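Local atomic coordinates of glutaredoxin related protein (Sulfolobus solfataricus, PDB entry 4MNN), a protein that probably acts as a thiol-disulfide oxidoreductase, an atypical protein disulfide oxidoreductase of the glutaredoxin family built on thioredoxin folds. Residues 3-14 with 29-37. Sequence-based numbering, arbitrary orientation.
Sequences YDYVIKEYLNAI and LFHEFKNYV
Tyr36 lays its ring along helix 4-11, beside the backbone of Lys8 and Asn12, and makes the broadest apolar part of this contact. CA of Lys8 sits 4.2 Å from the ring centroid, an off-centre CH-pi contact. Ile7 CG2 reaches CD1 of the same ring at 3.8 Å, and Leu11 CB packs on Tyr36 CB. A tyrosine suits this place because its long flat ring reaches from Ile7 and Lys8 to Asn12, more than one turn along the chain, while its hydroxyl emerges at the polar border. Deeper in, Phe33 receives two branched aliphatic chains, whose methyl groups suit a flat, buried ring: Ile7 CD1 meets CE1 of that ring at 3.5 Å, and Leu11 CD1 meets CD2, across the ring, at 3.6 Å. Ile7 CG1 stands anti to its carbonyl carbon (chi1 -67°), which carries CD1 to Phe33 while CG2 serves Tyr36. Leu29 CD1 extends the apolar seam to Tyr3 CD1.

Helices 4-11 and 27-33 belong to a thioredoxin-like domain. The axes of 4-11 and of the segment 29-33 come within 10.3 Å at 37°; Phe33 also touches Ile21 of strand 19-24 and Phe74 of helix 71-83.

The polar link runs through water. One water donates to Asp4 O and accepts from Tyr36 OH at 2.7 Å; its approach to Glu32 OE2, at 2.4 Å, is so short that this third bond is doubtful. Acidic side chains suit this more exposed border: the carboxylates of Asp4 and Glu32 stack with planes 5° apart, Asp4 OD2 lying 3.9 Å from Glu32 OE2.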
ATOM      1  N   TYR A   3      -2.719  11.985  14.375  1.00 33.78           N
ATOM      2  CA  TYR A   3      -3.037  11.891  12.947  1.00 31.97           C
ATOM      3  C   TYR A   3      -4.421  12.396  12.528  1.00 28.77           C
ATOM      4  O   TYR A   3      -4.697  12.505  11.329  1.00 27.66           O
ATOM      5  CB  TYR A   3      -2.867  10.425  12.475  1.00 33.41           C
ATOM      6  CG  TYR A   3      -1.430   9.889  12.537  1.00 35.37           C
ATOM      7  CD1 TYR A   3      -1.173   8.555  12.862  1.00 37.33           C
ATOM      8  CD2 TYR A   3      -0.340  10.697  12.201  1.00 36.48           C
ATOM      9  CE1 TYR A   3       0.146   8.025  12.844  1.00 38.19           C
ATOM     10  CE2 TYR A   3       0.978  10.182  12.173  1.00 38.16           C
ATOM     11  CZ  TYR A   3       1.216   8.842  12.490  1.00 39.54           C
ATOM     12  OH  TYR A   3       2.512   8.318  12.394  1.00 40.41           O
ATOM     13  N   ASP A   4      -5.285  12.717  13.489  1.00 27.95           N
ATOM     14  CA  ASP A   4      -6.648  13.155  13.162  1.00 27.34           C
ATOM     15  C   ASP A   4      -6.791  14.270  12.129  1.00 26.13           C
ATOM     16  O   ASP A   4      -7.615  14.178  11.196  1.00 22.66           O
ATOM     17  CB  ASP A   4      -7.383  13.559  14.435  1.00 29.41           C
ATOM     18  CG  ASP A   4      -7.521  12.405  15.402  1.00 31.86           C
ATOM     19  OD1 ASP A   4      -6.940  11.338  15.118  1.00 32.59           O
ATOM     20  OD2 ASP A   4      -8.197  12.568  16.438  1.00 32.44           O
ATOM     21  N   TYR A   5      -6.013  15.338  12.293  1.00 25.06           N
ATOM     22  CA  TYR A   5      -6.132  16.444  11.343  1.00 25.03           C
ATOM     23  C   TYR A   5      -5.712  16.047   9.948  1.00 24.39           C
ATOM     24  O   TYR A   5      -6.433  16.323   8.984  1.00 24.22           O
ATOM     25  CB  TYR A   5      -5.317  17.667  11.799  1.00 27.25           C
ATOM     26  CG  TYR A   5      -5.497  18.878  10.897  1.00 30.20           C
ATOM     27  CD1 TYR A   5      -6.771  19.366  10.592  1.00 30.26           C
ATOM     28  CD2 TYR A   5      -4.393  19.531  10.350  1.00 29.78           C
ATOM     29  CE1 TYR A   5      -6.934  20.495   9.755  1.00 30.68           C
ATOM     30  CE2 TYR A   5      -4.541  20.644   9.521  1.00 29.54           C
ATOM     31  CZ  TYR A   5      -5.811  21.119   9.232  1.00 31.00           C
ATOM     32  OH  TYR A   5      -5.940  22.235   8.430  1.00 31.35           O
ATOM     33  N   VAL A   6      -4.562  15.391   9.824  1.00 21.80           N
ATOM     34  CA  VAL A   6      -4.110  15.013   8.497  1.00 23.58           C
ATOM     35  C   VAL A   6      -5.061  14.008   7.841  1.00 21.48           C
ATOM     36  O   VAL A   6      -5.300  14.056   6.627  1.00 21.95           O
ATOM     37  CB  VAL A   6      -2.668  14.460   8.510  1.00 24.24           C
ATOM     38  CG1 VAL A   6      -2.616  13.084   9.145  1.00 27.39           C
ATOM     39  CG2 VAL A   6      -2.126  14.424   7.084  1.00 25.90           C
ATOM     40  N   ILE A   7      -5.643  13.124   8.633  1.00 21.70           N
ATOM     41  CA  ILE A   7      -6.572  12.154   8.034  1.00 21.27           C
ATOM     42  C   ILE A   7      -7.767  12.914   7.491  1.00 22.51           C
ATOM     43  O   ILE A   7      -8.224  12.663   6.373  1.00 22.60           O
ATOM     44  CB  ILE A   7      -7.031  11.129   9.078  1.00 21.61           C
ATOM     45  CG1 ILE A   7      -5.823  10.268   9.469  1.00 19.14           C
ATOM     46  CG2 ILE A   7      -8.244  10.274   8.522  1.00 20.26           C
ATOM     47  CD1 ILE A   7      -6.077   9.360  10.701  1.00 22.36           C
ATOM     48  N   LYS A   8      -8.265  13.875   8.264  1.00 22.05           N
ATOM     49  CA  LYS A   8      -9.405  14.651   7.793  1.00 23.20           C
ATOM     50  C   LYS A   8      -9.070  15.441   6.536  1.00 23.39           C
ATOM     51  O   LYS A   8      -9.845  15.487   5.564  1.00 23.53           O
ATOM     52  CB  LYS A   8      -9.879  15.631   8.871  1.00 25.53           C
ATOM     53  CG  LYS A   8     -11.120  16.434   8.442  1.00 27.83           C
ATOM     54  CD  LYS A   8     -11.584  17.417   9.513  1.00 30.53           C
ATOM     55  CE  LYS A   8     -12.970  17.977   9.151  1.00 32.26           C
ATOM     56  NZ  LYS A   8     -13.725  18.516  10.333  1.00 36.17           N
ATOM     57  N   GLU A   9      -7.924  16.106   6.561  1.00 22.60           N
ATOM     58  CA  GLU A   9      -7.566  16.935   5.437  1.00 23.93           C
ATOM     59  C   GLU A   9      -7.443  16.162   4.142  1.00 24.77           C
ATOM     60  O   GLU A   9      -7.781  16.677   3.066  1.00 23.66           O
ATOM     61  CB  GLU A   9      -6.295  17.707   5.747  1.00 25.21           C
ATOM     62  CG  GLU A   9      -6.552  18.837   6.752  1.00 28.11           C
ATOM     63  CD  GLU A   9      -7.546  19.863   6.230  1.00 30.00           C
ATOM     64  OE1 GLU A   9      -8.589  20.081   6.885  1.00 30.14           O
ATOM     65  OE2 GLU A   9      -7.287  20.448   5.157  1.00 29.72           O
ATOM     66  N   TYR A  10      -6.998  14.919   4.244  1.00 23.22           N
ATOM     67  CA  TYR A  10      -6.871  14.110   3.043  1.00 22.90           C
ATOM     68  C   TYR A  10      -8.140  13.393   2.657  1.00 22.21           C
ATOM     69  O   TYR A  10      -8.462  13.302   1.485  1.00 23.92           O
ATOM     70  CB  TYR A  10      -5.785  13.043   3.208  1.00 22.64           C
ATOM     71  CG  TYR A  10      -4.401  13.550   2.912  1.00 25.04           C
ATOM     72  CD1 TYR A  10      -3.712  14.320   3.833  1.00 25.95           C
ATOM     73  CD2 TYR A  10      -3.794  13.297   1.667  1.00 27.17           C
ATOM     74  CE1 TYR A  10      -2.450  14.841   3.541  1.00 27.41           C
ATOM     75  CE2 TYR A  10      -2.535  13.811   1.368  1.00 29.14           C
ATOM     76  CZ  TYR A  10      -1.870  14.584   2.310  1.00 29.26           C
ATOM     77  OH  TYR A  10      -0.629  15.110   2.009  1.00 32.02           O
ATOM     78  N   LEU A  11      -8.880  12.911   3.650  1.00 22.21           N
ATOM     79  CA  LEU A  11     -10.037  12.093   3.355  1.00 23.00           C
ATOM     80  C   LEU A  11     -11.421  12.690   3.383  1.00 25.76           C
ATOM     81  O   LEU A  11     -12.337  12.161   2.735  1.00 24.81           O
ATOM     82  CB  LEU A  11     -10.000  10.876   4.263  1.00 22.03           C
ATOM     83  CG  LEU A  11      -8.658  10.126   4.230  1.00 21.69           C
ATOM     84  CD1 LEU A  11      -8.784   8.848   5.046  1.00 19.88           C
ATOM     85  CD2 LEU A  11      -8.249   9.802   2.782  1.00 18.79           C
ATOM     86  N   ASN A  12     -11.586  13.784   4.109  1.00 27.99           N
ATOM     87  CA  ASN A  12     -12.910  14.371   4.210  1.00 31.57           C
ATOM     88  C   ASN A  12     -13.569  14.634   2.856  1.00 32.16           C
ATOM     89  O   ASN A  12     -14.763  14.449   2.735  1.00 34.16           O
ATOM     90  CB  ASN A  12     -12.885  15.660   5.047  1.00 32.08           C
ATOM     91  CG  ASN A  12     -14.286  16.146   5.395  1.00 35.26           C
ATOM     92  OD1 ASN A  12     -15.178  15.340   5.702  1.00 34.01           O
ATOM     93  ND2 ASN A  12     -14.487  17.460   5.363  1.00 35.28           N
ATOM     94  N   ALA A  13     -12.813  15.036   1.846  1.00 33.86           N
ATOM     95  CA  ALA A  13     -13.414  15.315   0.537  1.00 36.35           C
ATOM     96  C   ALA A  13     -13.838  14.026  -0.174  1.00 38.12           C
ATOM     97  O   ALA A  13     -14.993  13.892  -0.637  1.00 38.48           O
ATOM     98  CB  ALA A  13     -12.434  16.086  -0.337  1.00 36.34           C
ATOM     99  N   ILE A  14     -12.910  13.071  -0.236  1.00 37.34           N
ATOM    100  CA  ILE A  14     -13.179  11.819  -0.923  1.00 37.30           C
ATOM    101  C   ILE A  14     -14.283  11.013  -0.279  1.00 37.51           C
ATOM    102  O   ILE A  14     -14.511   9.865  -0.654  1.00 39.07           O
ATOM    103  CB  ILE A  14     -11.909  10.945  -1.037  1.00 36.27           C
ATOM    104  CG1 ILE A  14     -11.524  10.396   0.328  1.00 34.50           C
ATOM    105  CG2 ILE A  14     -10.763  11.764  -1.647  1.00 37.12           C
ATOM    106  CD1 ILE A  14     -10.499   9.312   0.265  1.00 32.97           C
ATOM    107  N   LEU A  29      -5.980   3.223  14.940  1.00 16.53           N
ATOM    108  CA  LEU A  29      -5.661   4.161  13.872  1.00 14.64           C
ATOM    109  C   LEU A  29      -6.855   4.281  12.916  1.00 16.67           C
ATOM    110  O   LEU A  29      -7.367   5.389  12.633  1.00 14.26           O
ATOM    111  CB  LEU A  29      -4.427   3.703  13.078  1.00 18.64           C
ATOM    112  CG  LEU A  29      -4.170   4.519  11.783  1.00 18.92           C
ATOM    113  CD1 LEU A  29      -3.655   5.935  12.134  1.00 18.28           C
ATOM    114  CD2 LEU A  29      -3.097   3.788  10.927  1.00 21.34           C
ATOM    115  N   PHE A  30      -7.316   3.134  12.436  1.00 14.66           N
ATOM    116  CA  PHE A  30      -8.390   3.123  11.464  1.00 15.48           C
ATOM    117  C   PHE A  30      -9.782   3.509  11.942  1.00 15.84           C
ATOM    118  O   PHE A  30     -10.648   3.836  11.125  1.00 16.17           O
ATOM    119  CB  PHE A  30      -8.371   1.765  10.785  1.00 14.94           C
ATOM    120  CG  PHE A  30      -7.209   1.602   9.872  1.00 13.43           C
ATOM    121  CD1 PHE A  30      -6.197   0.697  10.157  1.00 13.90           C
ATOM    122  CD2 PHE A  30      -7.086   2.442   8.744  1.00 13.73           C
ATOM    123  CE1 PHE A  30      -5.032   0.617   9.331  1.00 15.26           C
ATOM    124  CE2 PHE A  30      -5.953   2.368   7.936  1.00 14.38           C
ATOM    125  CZ  PHE A  30      -4.931   1.468   8.224  1.00 17.32           C
ATOM    126  N   HIS A  31     -10.003   3.483  13.255  1.00 16.12           N
ATOM    127  CA  HIS A  31     -11.301   3.901  13.816  1.00 17.22           C
ATOM    128  C   HIS A  31     -11.562   5.354  13.328  1.00 17.98           C
ATOM    129  O   HIS A  31     -12.687   5.718  12.985  1.00 16.92           O
ATOM    130  CB  HIS A  31     -11.235   3.841  15.350  1.00 15.81           C
ATOM    131  CG  HIS A  31     -12.505   4.237  16.046  1.00 17.22           C
ATOM    132  ND1 HIS A  31     -12.826   5.542  16.316  1.00 15.86           N
ATOM    133  CD2 HIS A  31     -13.529   3.487  16.536  1.00 16.98           C
ATOM    134  CE1 HIS A  31     -13.994   5.597  16.936  1.00 16.51           C
ATOM    135  NE2 HIS A  31     -14.440   4.360  17.078  1.00 17.93           N
ATOM    136  N   GLU A  32     -10.513   6.168  13.278  1.00 18.88           N
ATOM    137  CA  GLU A  32     -10.644   7.557  12.807  1.00 20.81           C
ATOM    138  C   GLU A  32     -10.977   7.620  11.301  1.00 21.14           C
ATOM    139  O   GLU A  32     -11.728   8.498  10.855  1.00 20.87           O
ATOM    140  CB  GLU A  32      -9.326   8.321  13.059  1.00 23.33           C
ATOM    141  CG  GLU A  32      -9.386   9.843  12.849  1.00 27.33           C
ATOM    142  CD  GLU A  32     -10.372  10.525  13.793  1.00 30.77           C
ATOM    143  OE1 GLU A  32     -10.798   9.884  14.772  1.00 31.49           O
ATOM    144  OE2 GLU A  32     -10.719  11.707  13.563  1.00 33.32           O
ATOM    145  N   PHE A  33     -10.430   6.692  10.517  1.00 20.73           N
ATOM    146  CA  PHE A  33     -10.695   6.665   9.061  1.00 21.26           C
ATOM    147  C   PHE A  33     -12.176   6.429   8.789  1.00 21.75           C
ATOM    148  O   PHE A  33     -12.726   6.863   7.783  1.00 19.63           O
ATOM    149  CB  PHE A  33      -9.902   5.526   8.393  1.00 21.07           C
ATOM    150  CG  PHE A  33      -8.448   5.820   8.180  1.00 20.40           C
ATOM    151  CD1 PHE A  33      -7.581   6.018   9.254  1.00 20.74           C
ATOM    152  CD2 PHE A  33      -7.937   5.890   6.894  1.00 18.53           C
ATOM    153  CE1 PHE A  33      -6.237   6.265   9.057  1.00 21.08           C
ATOM    154  CE2 PHE A  33      -6.555   6.146   6.684  1.00 22.64           C
ATOM    155  CZ  PHE A  33      -5.713   6.334   7.767  1.00 19.90           C
ATOM    156  N   LYS A  34     -12.811   5.691   9.683  1.00 23.37           N
ATOM    157  CA  LYS A  34     -14.208   5.353   9.552  1.00 25.67           C
ATOM    158  C   LYS A  34     -15.092   6.599   9.458  1.00 27.73           C
ATOM    159  O   LYS A  34     -16.202   6.556   8.921  1.00 25.74           O
ATOM    160  CB  LYS A  34     -14.605   4.475  10.752  1.00 29.09           C
ATOM    161  CG  LYS A  34     -15.453   3.292  10.410  1.00 29.42           C
ATOM    162  CD  LYS A  34     -15.703   2.451  11.639  1.00 29.81           C
ATOM    163  CE  LYS A  34     -16.922   1.560  11.445  1.00 34.39           C
ATOM    164  NZ  LYS A  34     -16.746   0.689  10.252  1.00 36.43           N
ATOM    165  N   ASN A  35     -14.579   7.731   9.941  1.00 29.20           N
ATOM    166  CA  ASN A  35     -15.356   8.959   9.901  1.00 31.54           C
ATOM    167  C   ASN A  35     -15.462   9.415   8.466  1.00 30.35           C
ATOM    168  O   ASN A  35     -16.367  10.165   8.124  1.00 32.98           O
ATOM    169  CB  ASN A  35     -14.708  10.080  10.750  1.00 34.41           C
ATOM    170  CG  ASN A  35     -14.461   9.670  12.193  1.00 36.27           C
ATOM    171  OD1 ASN A  35     -15.289   9.013  12.829  1.00 40.61           O
ATOM    172  ND2 ASN A  35     -13.316  10.068  12.725  1.00 38.89           N
ATOM    173  N   TYR A  36     -14.566   8.924   7.601  1.00 27.15           N
ATOM    174  CA  TYR A  36     -14.541   9.342   6.200  1.00 24.80           C
ATOM    175  C   TYR A  36     -14.722   8.309   5.114  1.00 23.33           C
ATOM    176  O   TYR A  36     -15.181   8.650   4.028  1.00 24.76           O
ATOM    177  CB  TYR A  36     -13.229  10.102   5.883  1.00 26.49           C
ATOM    178  CG  TYR A  36     -12.885  11.119   6.930  1.00 28.44           C
ATOM    179  CD1 TYR A  36     -11.974  10.832   7.931  1.00 27.44           C
ATOM    180  CD2 TYR A  36     -13.588  12.318   7.007  1.00 30.63           C
ATOM    181  CE1 TYR A  36     -11.779  11.697   8.991  1.00 28.68           C
ATOM    182  CE2 TYR A  36     -13.404  13.192   8.058  1.00 30.84           C
ATOM    183  CZ  TYR A  36     -12.509  12.882   9.050  1.00 29.60           C
ATOM    184  OH  TYR A  36     -12.359  13.734  10.125  1.00 31.13           O
ATOM    185  N   VAL A  37     -14.315   7.063   5.357  1.00 19.61           N
ATOM    186  CA  VAL A  37     -14.437   6.008   4.344  1.00 16.59           C
ATOM    187  C   VAL A  37     -14.957   4.738   5.002  1.00 16.87           C
ATOM    188  O   VAL A  37     -14.988   4.647   6.227  1.00 14.90           O
ATOM    189  CB  VAL A  37     -13.094   5.671   3.657  1.00 17.31           C
ATOM    190  CG1 VAL A  37     -12.554   6.898   2.905  1.00 19.50           C
ATOM    191  CG2 VAL A  37     -12.047   5.174   4.737  1.00 16.94           C
TER
HETATM  192  O   HOH W   1     -10.222  13.239  11.776  1.00 35.75           O